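Local coordinates for protein thiamine-monophosphate kinase (Stenotrophomonas maltophilia, PDB 6XEP) that probably catalyses the ATP-dependent phosphorylation of thiamine monophosphate to thiamine diphosphate, the active form of vitamin B1, as the final step of thiamine diphosphate biosynthesis, at residues E195-R200 against R257-R262; V208-R213 against L278-A283. All coordinates share one frame; numbering follows the deposited sequence.

Contact 1: residues E195-R200 against R257-R262; sequences ESLRLR and RELLGR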
loop_
_atom_site.group_PDB
_atom_site.type_symbol
_atom_site.label_atom_id
_atom_site.label_comp_id
_atom_site.label_asym_id
_atom_site.label_seq_id
_atom_site.Cartn_x
_atom_site.Cartn_y
_atom_site.Cartn_z
ATOM N N GLU A 195 24.560 13.579 17.338
ATOM C CA GLU A 195 23.786 13.913 16.151
ATOM C C GLU A 195 23.953 12.850 15.067
ATOM O O GLU A 195 22.992 12.544 14.346
ATOM C CB GLU A 195 24.187 15.313 15.665
ATOM C CG GLU A 195 23.459 15.773 14.424
ATOM C CD GLU A 195 21.979 16.067 14.654
ATOM O OE1 GLU A 195 21.484 15.952 15.799
ATOM O OE2 GLU A 195 21.307 16.416 13.662
ATOM N N SER A 196 25.150 12.262 14.947
ATOM C CA SER A 196 25.368 11.204 13.966
ATOM C C SER A 196 24.466 10.012 14.249
ATOM O O SER A 196 23.792 9.502 13.347
ATOM C CB SER A 196 26.837 10.766 13.965
ATOM O OG SER A 196 27.718 11.825 13.617
ATOM N N LEU A 197 24.444 9.553 15.509
ATOM C CA LEU A 197 23.587 8.434 15.864
ATOM C C LEU A 197 22.126 8.808 15.691
ATOM O O LEU A 197 21.331 7.996 15.205
ATOM C CB LEU A 197 23.851 7.980 17.303
ATOM C CG LEU A 197 25.251 7.417 17.596
ATOM C CD1 LEU A 197 25.344 6.875 19.015
ATOM C CD2 LEU A 197 25.647 6.356 16.581
ATOM N N ARG A 198 21.754 10.037 16.084
ATOM C CA ARG A 198 20.356 10.455 15.979
ATOM C C ARG A 198 19.859 10.323 14.548
ATOM O O ARG A 198 18.767 9.800 14.300
ATOM C CB ARG A 198 20.185 11.898 16.472
ATOM C CG ARG A 198 18.715 12.343 16.583
ATOM C CD ARG A 198 18.552 13.809 17.006
ATOM N NE ARG A 198 18.918 14.765 15.947
ATOM C CZ ARG A 198 18.049 15.358 15.127
ATOM N NH1 ARG A 198 16.747 15.115 15.232
ATOM N NH2 ARG A 198 18.479 16.212 14.204
ATOM N N LEU A 199 20.665 10.769 13.583
ATOM C CA LEU A 199 20.236 10.724 12.188
ATOM C C LEU A 199 20.313 9.323 11.578
ATOM O O LEU A 199 19.611 9.047 10.595
ATOM C CB LEU A 199 21.064 11.708 11.361
ATOM C CG LEU A 199 20.745 13.178 11.660
ATOM C CD1 LEU A 199 21.542 14.091 10.762
ATOM C CD2 LEU A 199 19.273 13.419 11.472
ATOM N N ARG A 200 21.137 8.430 12.124
ATOM C CA ARG A 200 21.078 7.042 11.665
ATOM C C ARG A 200 19.780 6.366 12.087
ATOM O O ARG A 200 19.254 5.525 11.348
ATOM C CB ARG A 200 22.284 6.263 12.187
ATOM C CG ARG A 200 23.601 6.704 11.554
ATOM C CD ARG A 200 23.736 6.177 10.135
ATOM N NE ARG A 200 24.113 4.756 10.108
ATOM C CZ ARG A 200 23.904 3.956 9.071
ATOM N NH1 ARG A 200 23.311 4.433 7.975
ATOM N NH2 ARG A 200 24.290 2.681 9.126
ATOM N N ARG A 257 31.094 3.723 18.773
ATOM C CA ARG A 257 32.179 3.319 19.657
ATOM C C ARG A 257 32.423 4.353 20.754
ATOM O O ARG A 257 32.747 3.984 21.889
ATOM C CB ARG A 257 33.448 3.075 18.837
ATOM C CG ARG A 257 34.231 1.872 19.311
ATOM C CD ARG A 257 35.533 1.697 18.551
ATOM N NE ARG A 257 35.424 0.924 17.311
ATOM C CZ ARG A 257 35.302 -0.402 17.249
ATOM N NH1 ARG A 257 35.218 -1.126 18.359
ATOM N NH2 ARG A 257 35.241 -1.008 16.074
ATOM N N GLU A 258 32.229 5.644 20.452
ATOM C CA GLU A 258 32.511 6.686 21.434
ATOM C C GLU A 258 31.447 6.765 22.526
ATOM O O GLU A 258 31.774 7.040 23.684
ATOM C CB GLU A 258 32.643 8.039 20.739
ATOM C CG GLU A 258 33.266 9.103 21.596
ATOM C CD GLU A 258 34.769 8.926 21.743
ATOM O OE1 GLU A 258 35.332 9.437 22.732
ATOM O OE2 GLU A 258 35.387 8.278 20.866
ATOM N N LEU A 259 30.175 6.535 22.187
ATOM C CA LEU A 259 29.080 6.843 23.099
ATOM C C LEU A 259 28.513 5.628 23.817
ATOM O O LEU A 259 27.819 5.795 24.827
ATOM C CB LEU A 259 27.944 7.545 22.345
ATOM C CG LEU A 259 28.276 8.936 21.801
ATOM C CD1 LEU A 259 27.060 9.549 21.121
ATOM C CD2 LEU A 259 28.824 9.844 22.902
ATOM N N LEU A 260 28.764 4.422 23.316
ATOM C CA LEU A 260 28.301 3.202 23.962
ATOM C C LEU A 260 29.505 2.385 24.402
ATOM O O LEU A 260 30.565 2.418 23.768
ATOM C CB LEU A 260 27.404 2.361 23.030
ATOM C CG LEU A 260 25.933 2.780 22.933
ATOM C CD1 LEU A 260 25.772 4.119 22.216
ATOM C CD2 LEU A 260 25.118 1.697 22.255
ATOM N N GLY A 261 29.340 1.663 25.500
ATOM C CA GLY A 261 30.400 0.789 25.963
ATOM C C GLY A 261 30.665 -0.335 24.981
ATOM O O GLY A 261 29.901 -0.602 24.060
ATOM N N ARG A 262 31.786 -1.017 25.203
ATOM C CA ARG A 262 32.236 -2.057 24.281
ATOM C C ARG A 262 31.176 -3.145 24.085
ATOM O O ARG A 262 30.890 -3.550 22.952
ATOM C CB ARG A 262 33.558 -2.616 24.810
ATOM C CG ARG A 262 33.953 -4.015 24.416
ATOM C CD ARG A 262 35.151 -4.444 25.290
ATOM N NE ARG A 262 34.922 -4.215 26.723
ATOM C CZ ARG A 262 35.593 -3.342 27.482
ATOM N NH1 ARG A 262 35.297 -3.215 28.772
ATOM N NH2 ARG A 262 36.572 -2.607 26.972
#

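Contact 2: residues V208-R213 against L278-A283; sequences VTLGLR and LCFTAA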
loop_
_atom_site.group_PDB
_atom_site.type_symbol
_atom_site.label_atom_id
_atom_site.label_comp_id
_atom_site.label_asym_id
_atom_site.label_seq_id
_atom_site.Cartn_x
_atom_site.Cartn_y
_atom_site.Cartn_z
ATOM N N VAL A 208 20.369 1.926 -2.364
ATOM C CA VAL A 208 19.791 1.569 -3.663
ATOM C C VAL A 208 20.884 1.450 -4.728
ATOM O O VAL A 208 20.909 0.494 -5.515
ATOM C CB VAL A 208 18.713 2.591 -4.078
ATOM C CG1 VAL A 208 18.144 2.220 -5.440
ATOM C CG2 VAL A 208 17.577 2.658 -3.028
ATOM N N THR A 209 21.791 2.430 -4.789
ATOM C CA THR A 209 22.836 2.375 -5.813
ATOM C C THR A 209 23.689 1.116 -5.671
ATOM O O THR A 209 23.998 0.449 -6.667
ATOM C CB THR A 209 23.715 3.630 -5.749
ATOM O OG1 THR A 209 22.880 4.785 -5.864
ATOM C CG2 THR A 209 24.705 3.635 -6.895
ATOM N N LEU A 210 24.054 0.759 -4.444
ATOM C CA LEU A 210 24.764 -0.499 -4.230
ATOM C C LEU A 210 23.944 -1.686 -4.721
ATOM O O LEU A 210 24.456 -2.561 -5.431
ATOM C CB LEU A 210 25.098 -0.671 -2.753
ATOM C CG LEU A 210 25.735 -2.008 -2.354
ATOM C CD1 LEU A 210 27.099 -2.188 -2.984
ATOM C CD2 LEU A 210 25.876 -2.021 -0.820
ATOM N N GLY A 211 22.665 -1.731 -4.353
ATOM C CA GLY A 211 21.831 -2.853 -4.757
ATOM C C GLY A 211 21.795 -3.044 -6.258
ATOM O O GLY A 211 21.821 -4.177 -6.751
ATOM N N LEU A 212 21.796 -1.943 -7.001
ATOM C CA LEU A 212 21.749 -1.982 -8.457
ATOM C C LEU A 212 23.062 -2.403 -9.077
ATOM O O LEU A 212 23.101 -2.653 -10.286
ATOM C CB LEU A 212 21.367 -0.614 -9.010
ATOM C CG LEU A 212 19.908 -0.223 -8.806
ATOM C CD1 LEU A 212 19.725 1.181 -9.288
ATOM C CD2 LEU A 212 18.981 -1.177 -9.568
ATOM N N ARG A 213 24.135 -2.470 -8.294
ATOM C CA ARG A 213 25.407 -2.926 -8.826
ATOM C C ARG A 213 25.791 -4.318 -8.367
ATOM O O ARG A 213 26.618 -4.957 -9.027
ATOM C CB ARG A 213 26.517 -1.944 -8.455
ATOM C CG ARG A 213 26.328 -0.619 -9.187
ATOM C CD ARG A 213 27.616 0.132 -9.337
ATOM N NE ARG A 213 27.337 1.545 -9.493
ATOM C CZ ARG A 213 28.259 2.501 -9.475
ATOM N NH1 ARG A 213 27.885 3.766 -9.617
ATOM N NH2 ARG A 213 29.545 2.197 -9.311
ATOM N N LEU A 278 22.970 -3.228 3.625
ATOM C CA LEU A 278 22.860 -4.441 2.818
ATOM C C LEU A 278 23.955 -5.416 3.227
ATOM O O LEU A 278 25.121 -5.032 3.310
ATOM C CB LEU A 278 22.995 -4.139 1.321
ATOM C CG LEU A 278 21.841 -3.440 0.620
ATOM C CD1 LEU A 278 22.104 -3.419 -0.902
ATOM C CD2 LEU A 278 20.538 -4.158 0.924
ATOM N N CYS A 279 23.583 -6.667 3.469
ATOM C CA CYS A 279 24.545 -7.739 3.729
ATOM C C CYS A 279 24.515 -8.679 2.539
ATOM O O CYS A 279 23.429 -9.061 2.078
ATOM C CB CYS A 279 24.200 -8.482 5.026
ATOM S SG CYS A 279 25.258 -9.892 5.373
ATOM N N PHE A 280 25.692 -9.024 2.005
ATOM C CA PHE A 280 25.715 -9.892 0.832
ATOM C C PHE A 280 26.885 -10.859 0.906
ATOM O O PHE A 280 27.804 -10.702 1.712
ATOM C CB PHE A 280 25.751 -9.089 -0.485
ATOM C CG PHE A 280 26.897 -8.126 -0.597
ATOM C CD1 PHE A 280 26.832 -6.878 0.002
ATOM C CD2 PHE A 280 28.025 -8.457 -1.347
ATOM C CE1 PHE A 280 27.872 -5.970 -0.119
ATOM C CE2 PHE A 280 29.081 -7.555 -1.482
ATOM C CZ PHE A 280 29.001 -6.300 -0.860
ATOM N N THR A 281 26.825 -11.888 0.066
ATOM C CA THR A 281 27.918 -12.832 -0.057
ATOM C C THR A 281 28.438 -12.781 -1.489
ATOM O O THR A 281 27.687 -12.467 -2.426
ATOM C CB THR A 281 27.488 -14.270 0.330
ATOM O OG1 THR A 281 26.878 -14.936 -0.785
ATOM C CG2 THR A 281 26.529 -14.262 1.528
ATOM N N ALA A 282 29.736 -13.047 -1.633
ATOM C CA ALA A 282 30.420 -12.981 -2.917
ATOM C C ALA A 282 31.566 -13.982 -2.929
ATOM O O ALA A 282 32.156 -14.288 -1.889
ATOM C CB ALA A 282 30.972 -11.572 -3.205
ATOM N N ALA A 283 31.885 -14.481 -4.120
ATOM C CA ALA A 283 33.049 -15.344 -4.270
ATOM C C ALA A 283 34.298 -14.637 -3.755
ATOM O O ALA A 283 34.439 -13.418 -3.881
ATOM C CB ALA A 283 33.227 -15.737 -5.741
#

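Contact 1: residues E195-R200 against R257-R262
The backbones stay well apart where Leu197, on helix 192-202, faces Leu259, in the last turn of helix 254-259: their CA atoms are 9.2 Å from each other. Leucine side chains bridge the gap within the AIR synthase-related C-terminal domain. Leu197 CD1 meets Leu259 CD1 at 3.8 Å, methyl against methyl, the two side chains lying alongside one another and pointing opposite ways. With chi1 at -64°, Leu197 CG stands anti to the carbonyl carbon, which carries the branch across to its partners. The same Leu197 CD1 also lies 4.2 Å from Leu260 CD1. Leu260 is the first residue to leave the helical conformation, and Gly261 then takes the N-cap position of helix 262-271. One methyl of Leu197 therefore meets both the end of one helix and the start of the turn into the next. Helix 170-179 adds to the apolar patch, with Leu177 touching both Leu197 and Leu260.

Elsewhere on helix 192-202, Arg198 grips Glu195 side-on. Its NE donates to Glu195 OE1 at 2.8 Å, from above the carboxylate plane. Its NH2 reaches the syn lone pair of Glu195 OE2 at 2.9 Å. Arg198 NH1 bonds Leu185 O, and Glu195 OE1 also accepts from Thr189 N. Between the two segments the chemistry is purely apolar: methyl packing joins them, while the Arg198-Glu195 pair ties helix 192-202 to its preceding loop.

Contact 2: residues V208-R213 against L278-A283
Leu210 and Gly211 of helix 208-214 pack against Leu278 and Phe280 of strand 277-282, a helix-on-sheet contact in the PurM-like C-terminal domain of this AIR synthase-related kinase. Leu210 CD2 lies 4.0 Å from Leu278 CD1. It is also 4.2 Å from Leu278 CB, so this methyl rests along the base of the neighbouring side chain as well as at its end. The two leucines overlap lengthwise, one reaching toward the sheet and the other toward the helix. Leu210 CG joins in, 4.2 Å from Leu278 CD1, so that one strand methyl meets both the branch point and a methyl of the helix leucine. Leu278 CD1 continues to the helix backbone and sits 3.9 Å from both Gly211 N and Gly211 CA. Gly211 contributes only backbone atoms here.

The torsion of Leu210 carries its branch toward the sheet: CG is anti to the backbone N, with chi1 at 175°. Helix and strand run nearly parallel, 18° apart, and their axes come within 10.2 Å. All four touching residues are buried, and their contacts across the two segments are apolar packing.

Strand 277-282 is held between two antiparallel neighbours, by backbone bonds of Leu278 with Ser165 and Phe280 with Trp163 on one side and of Cys279 with Val222 on the other. The rings of Phe280 and Trp163 also meet with nearly parallel planes, and Leu297 of helix 287-297 touches Leu210. Leu278 touches Asp223, a predicted magnesium ligand, so this apolar contact lies beside the probable active site. The loosest approach is the oblique one of Leu210 CD2 to the Phe280 ring, 4.5 Å from CE1.

Both contacts lie in the AIR synthase-related C-terminal domain, and all their touching residues except partly exposed Leu259 are buried. Contact 1 is the more peripheral, its centre about 19 Å from the centre of the chain, against about 13 Å for the centre of contact 2. Their centres are about 25 Å apart and they do not touch. Helices 192-202 and 208-214 follow each other in the chain, but their partners differ: a helix end and turn in contact 1, a sheet strand in contact 2. Each joint is apolar. Contact 1 uses leucine methyls alone, whereas contact 2 adds a glycine backbone and an aromatic ring, beside the predicted metal site.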